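5-carboxyvanillate decarboxylase (Sphingomonas paucimobilis, PDB 4L6D) probably removes, as a manganese-dependent carboxy-lyase of the amidohydrolase family, the 5-carboxyl group of 5-carboxyvanillate to leave vanillate, the product bound here. Local coordinates at residues 180-183 with 184-188; 189-193 with 194-198. One frame throughout, in Å; residues are numbered along the deposited sequence.

Contact 1 of 2, residues 180-183 with 184-188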
# COMPACT_ATOMS: atom_id res chain seq x y z
N LYS A 180 4.21 -6.20 -15.24
CA LYS A 180 3.61 -7.48 -15.61
C LYS A 180 3.65 -8.47 -14.45
O LYS A 180 2.89 -9.44 -14.43
CB LYS A 180 4.28 -8.07 -16.86
CG LYS A 180 3.99 -7.31 -18.15
CD LYS A 180 4.70 -7.94 -19.34
CE LYS A 180 4.37 -7.15 -20.60
NZ LYS A 180 4.83 -7.84 -21.83
N GLN A 181 4.49 -8.21 -13.46
CA GLN A 181 4.55 -9.07 -12.29
C GLN A 181 3.27 -9.00 -11.49
O GLN A 181 2.90 -9.96 -10.80
CB GLN A 181 5.73 -8.68 -11.40
CG GLN A 181 7.08 -8.80 -12.11
CD GLN A 181 8.23 -8.87 -11.13
OE1 GLN A 181 8.14 -9.52 -10.09
NE2 GLN A 181 9.34 -8.21 -11.47
N ILE A 182 2.58 -7.86 -11.56
CA ILE A 182 1.43 -7.62 -10.69
C ILE A 182 0.17 -7.11 -11.42
O ILE A 182 -0.87 -6.94 -10.79
CB ILE A 182 1.76 -6.65 -9.53
CG1 ILE A 182 2.32 -5.32 -10.08
CG2 ILE A 182 2.76 -7.29 -8.59
CD1 ILE A 182 2.31 -4.18 -9.07
N ASP A 183 0.26 -6.87 -12.72
CA ASP A 183 -0.84 -6.16 -13.39
C ASP A 183 -2.19 -6.87 -13.48
O ASP A 183 -3.20 -6.20 -13.68
CB ASP A 183 -0.42 -5.60 -14.76
CG ASP A 183 -0.07 -6.68 -15.77
OD1 ASP A 183 -0.46 -7.85 -15.61
OD2 ASP A 183 0.61 -6.34 -16.76
N ARG A 184 -2.22 -8.19 -13.33
CA ARG A 184 -3.47 -8.95 -13.44
C ARG A 184 -4.56 -8.42 -12.50
O ARG A 184 -5.74 -8.43 -12.84
CB ARG A 184 -3.23 -10.44 -13.18
CG ARG A 184 -2.70 -11.22 -14.37
CD ARG A 184 -2.37 -12.67 -13.98
NE ARG A 184 -3.47 -13.34 -13.29
CZ ARG A 184 -3.36 -14.49 -12.63
NH1 ARG A 184 -2.19 -15.12 -12.58
NH2 ARG A 184 -4.41 -15.03 -12.03
N ALA A 185 -4.15 -7.95 -11.32
CA ALA A 185 -5.08 -7.48 -10.30
C ALA A 185 -5.54 -6.03 -10.48
O ALA A 185 -6.35 -5.52 -9.69
CB ALA A 185 -4.49 -7.66 -8.91
N PHE A 186 -5.03 -5.37 -11.52
CA PHE A 186 -5.27 -3.94 -11.72
C PHE A 186 -5.92 -3.62 -13.06
O PHE A 186 -5.80 -2.49 -13.54
CB PHE A 186 -3.95 -3.16 -11.57
CG PHE A 186 -3.31 -3.33 -10.21
CD1 PHE A 186 -2.49 -4.42 -9.97
CD2 PHE A 186 -3.56 -2.44 -9.19
CE1 PHE A 186 -1.92 -4.62 -8.72
CE2 PHE A 186 -2.98 -2.63 -7.93
CZ PHE A 186 -2.16 -3.72 -7.71
N ARG A 187 -6.62 -4.60 -13.63
CA ARG A 187 -7.29 -4.43 -14.92
C ARG A 187 -8.74 -3.94 -14.79
O ARG A 187 -9.39 -3.68 -15.80
CB ARG A 187 -7.28 -5.75 -15.70
CG ARG A 187 -5.89 -6.21 -16.17
CD ARG A 187 -5.56 -5.69 -17.56
NE ARG A 187 -4.17 -5.98 -17.93
CZ ARG A 187 -3.54 -5.42 -18.95
NH1 ARG A 187 -4.15 -4.52 -19.71
NH2 ARG A 187 -2.27 -5.73 -19.20
N ASP A 188 -9.23 -3.83 -13.56
CA ASP A 188 -10.64 -3.48 -13.35
C ASP A 188 -10.81 -2.17 -12.58
O ASP A 188 -9.92 -1.77 -11.82
CB ASP A 188 -11.37 -4.60 -12.60
CG ASP A 188 -11.41 -5.88 -13.39
OD1 ASP A 188 -11.97 -5.85 -14.51
OD2 ASP A 188 -10.89 -6.90 -12.91
O HOH W 1 0.18 -10.22 -12.98
O HOH W 2 0.33 -7.42 -19.22
O HOH W 3 -2.78 -8.24 -17.12
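The F186 ring receives the carbonyl oxygen of I182 at its edge, in the ring plane: I182 O lies 3.1 Å from F186 CD1, with CE1 of the same ring close behind. I182 also touches the ring with its side chain, CD1 coming to 4.3 Å from F186 CE1. The second flat group, the R187 guanidinium, has water 2 at its edge, in plane, while the D183 carboxylate stands oblique to it, the two planes 66° apart. D183 and R187 run side by side and point the same way; their salt bridge is long, 3.8 Å from D183 OD2 to R187 NH2, and water fills in between. Water 3 donates to D183 OD1 and accepts from R187 NE, 2.8 Å from each, and water 2 donates to D183 OD2 while taking a weak bond from R187 NH2. That NH2 also bonds A29 O. A bend at chi2 (-91°) swings the arginine chain back alongside the aspartate. All this sits on one turn of 3-10 helix in the long loop that follows strand 171-174 of the amidohydrolase barrel. F186 N donates to D183 O over 3.0 Å, a nearly straight i to i+3 bond; A185 N to I182 O is its weak counterpart. Water 1 links K180 O to R184 N across the start of the turn. Replacing D183 by an alanine would probably leave the R187 guanidinium without its charged mate, strip both bridging waters of their acceptor and let the arginine end turn more freely about its remaining bond to A29. Beyond the turn, A185 packs against I182 of the second subunit, and D188 forms a salt bridge with R208 of that subunit.

Contact 2 of 2, residues 189-193 with 194-198. With VNL (4-hydroxy-3-methoxybenzoate), chain J.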
# COMPACT_ATOMS: atom_id res chain seq x y z
N TYR A 189 -11.95 -1.52 -12.78
CA TYR A 189 -12.33 -0.33 -12.01
C TYR A 189 -11.35 0.83 -12.11
O TYR A 189 -11.26 1.64 -11.19
CB TYR A 189 -12.59 -0.70 -10.54
CG TYR A 189 -13.28 -2.04 -10.37
CD1 TYR A 189 -14.47 -2.32 -11.02
CD2 TYR A 189 -12.72 -3.03 -9.58
CE1 TYR A 189 -15.09 -3.56 -10.89
CE2 TYR A 189 -13.33 -4.27 -9.44
CZ TYR A 189 -14.51 -4.53 -10.10
OH TYR A 189 -15.12 -5.75 -9.97
N GLY A 190 -10.59 0.90 -13.20
CA GLY A 190 -9.62 1.97 -13.39
C GLY A 190 -8.40 1.88 -12.49
O GLY A 190 -7.63 2.83 -12.35
N MET A 191 -8.22 0.71 -11.87
CA MET A 191 -7.16 0.54 -10.88
C MET A 191 -5.75 0.52 -11.46
O MET A 191 -4.78 0.51 -10.71
CB MET A 191 -7.43 -0.71 -10.03
CG MET A 191 -8.62 -0.52 -9.10
SD MET A 191 -9.14 -2.00 -8.22
CE MET A 191 -7.70 -2.30 -7.21
N ASN A 192 -5.63 0.54 -12.78
CA ASN A 192 -4.31 0.64 -13.40
C ASN A 192 -3.59 1.93 -13.04
O ASN A 192 -2.36 2.00 -13.06
CB ASN A 192 -4.42 0.55 -14.93
CG ASN A 192 -5.03 1.80 -15.56
OD1 ASN A 192 -4.32 2.74 -15.94
ND2 ASN A 192 -6.35 1.82 -15.66
N SER A 193 -4.37 2.96 -12.70
CA SER A 193 -3.89 4.33 -12.69
C SER A 193 -3.67 4.85 -11.26
O SER A 193 -3.39 4.08 -10.33
CB SER A 193 -4.92 5.20 -13.46
OG SER A 193 -4.46 6.52 -13.67
N ALA A 194 -3.81 6.16 -11.09
CA ALA A 194 -3.51 6.84 -9.84
C ALA A 194 -4.38 6.39 -8.66
O ALA A 194 -3.93 6.48 -7.50
CB ALA A 194 -3.62 8.35 -10.04
N ILE A 195 -5.59 5.92 -8.93
CA ILE A 195 -6.50 5.56 -7.85
C ILE A 195 -5.96 4.41 -7.00
O ILE A 195 -6.32 4.31 -5.82
CB ILE A 195 -7.92 5.25 -8.38
CG1 ILE A 195 -8.94 5.26 -7.24
CG2 ILE A 195 -7.94 3.93 -9.14
CD1 ILE A 195 -10.37 5.17 -7.72
N TRP A 196 -5.14 3.53 -7.57
CA TRP A 196 -4.59 2.44 -6.75
C TRP A 196 -3.29 1.82 -7.26
O TRP A 196 -2.31 1.72 -6.53
CB TRP A 196 -5.65 1.34 -6.52
CG TRP A 196 -5.26 0.41 -5.40
CD1 TRP A 196 -4.97 -0.92 -5.48
CD2 TRP A 196 -5.07 0.78 -4.02
NE1 TRP A 196 -4.61 -1.41 -4.24
CE2 TRP A 196 -4.67 -0.39 -3.33
CE3 TRP A 196 -5.19 1.98 -3.31
CZ2 TRP A 196 -4.40 -0.39 -1.96
CZ3 TRP A 196 -4.93 1.98 -1.94
CH2 TRP A 196 -4.53 0.80 -1.28
N GLY A 197 -3.29 1.42 -8.53
CA GLY A 197 -2.13 0.75 -9.10
C GLY A 197 -0.83 1.53 -9.01
O GLY A 197 0.23 0.96 -8.71
N TYR A 198 -0.89 2.83 -9.28
CA TYR A 198 0.33 3.64 -9.23
C TYR A 198 1.06 3.52 -7.88
O TYR A 198 2.28 3.37 -7.83
CB TYR A 198 0.02 5.12 -9.51
CG TYR A 198 -0.08 5.46 -10.99
CD1 TYR A 198 -0.14 4.46 -11.96
CD2 TYR A 198 -0.10 6.78 -11.40
CE1 TYR A 198 -0.22 4.78 -13.33
CE2 TYR A 198 -0.18 7.12 -12.74
CZ TYR A 198 -0.24 6.12 -13.70
OH TYR A 198 -0.30 6.46 -15.03
C1 VNL J . -2.23 10.61 -14.15
CO1 VNL J . -2.06 11.29 -12.93
CO2 VNL J . -1.13 10.29 -14.97
CM1 VNL J . -0.78 11.67 -12.51
CM2 VNL J . 0.15 10.65 -14.56
OM VNL J . 1.28 10.38 -15.29
CZ VNL J . 0.33 11.37 -13.30
CC VNL J . -3.62 10.24 -14.60
CV VNL J . 1.19 9.67 -16.53
O1 VNL J . -4.63 10.77 -14.06
O2 VNL J . -3.75 9.46 -15.57
O3 VNL J . 1.55 11.97 -13.13
O HOH W 4 -2.88 7.00 -15.67
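Y198 lays one face of its ring against the backbone of S193: S193 CA sits 4.0 Å from the ring centroid, 23° off the normal, in a CH-pi contact. The ring's edge meets the ligand instead, with vanillate CM2 in its plane. S193 OG, swung opposite its own backbone N (chi1 -172°), and Y198 OH converge on water 4, at 2.6 Å and 2.7 Å; this water donates to vanillate O2, so both hydroxyls reach the carboxylate through it. M191 and W196 lie side by side and point the same way, the methionine bending at chi3 to bring CE 3.5 Å from W196 CD1. I195 CG2 rests on G190 O. Two type I turns, G190 to S193 and S193 to W196, fold the chain into the helix start, where W196 is the N-cap residue. S193 O takes a straight bond from Y198 N (3.0 Å) and a weak one from W196 N. At G197 a side chain would collide with M191 O. The loop thus leads from strand 171-174 into helix 197-211, with Y198 against L35 of helix 33-40 and W196 edge-to-face with W235 of the second subunit.

Contacts 1 and 2 come in series after strand 171-174, their centres 10 Å apart and on the same side of the chain's centre; contact 1 lies wholly in the loop, and contact 2 runs from it into the first turn of helix 197-211. F186 joins them: its ring packs against G197 and W196, and its carbonyl oxygen approaches N192 CB. Contact 1 lies farther out, about 21 Å between its centre and that of the chain, away from the annotated sites; contact 2 is at about 16 Å. Both touch the second subunit, so the loop and helix start together line the vanillate pocket, near the manganese, and contribute to the dimer interface.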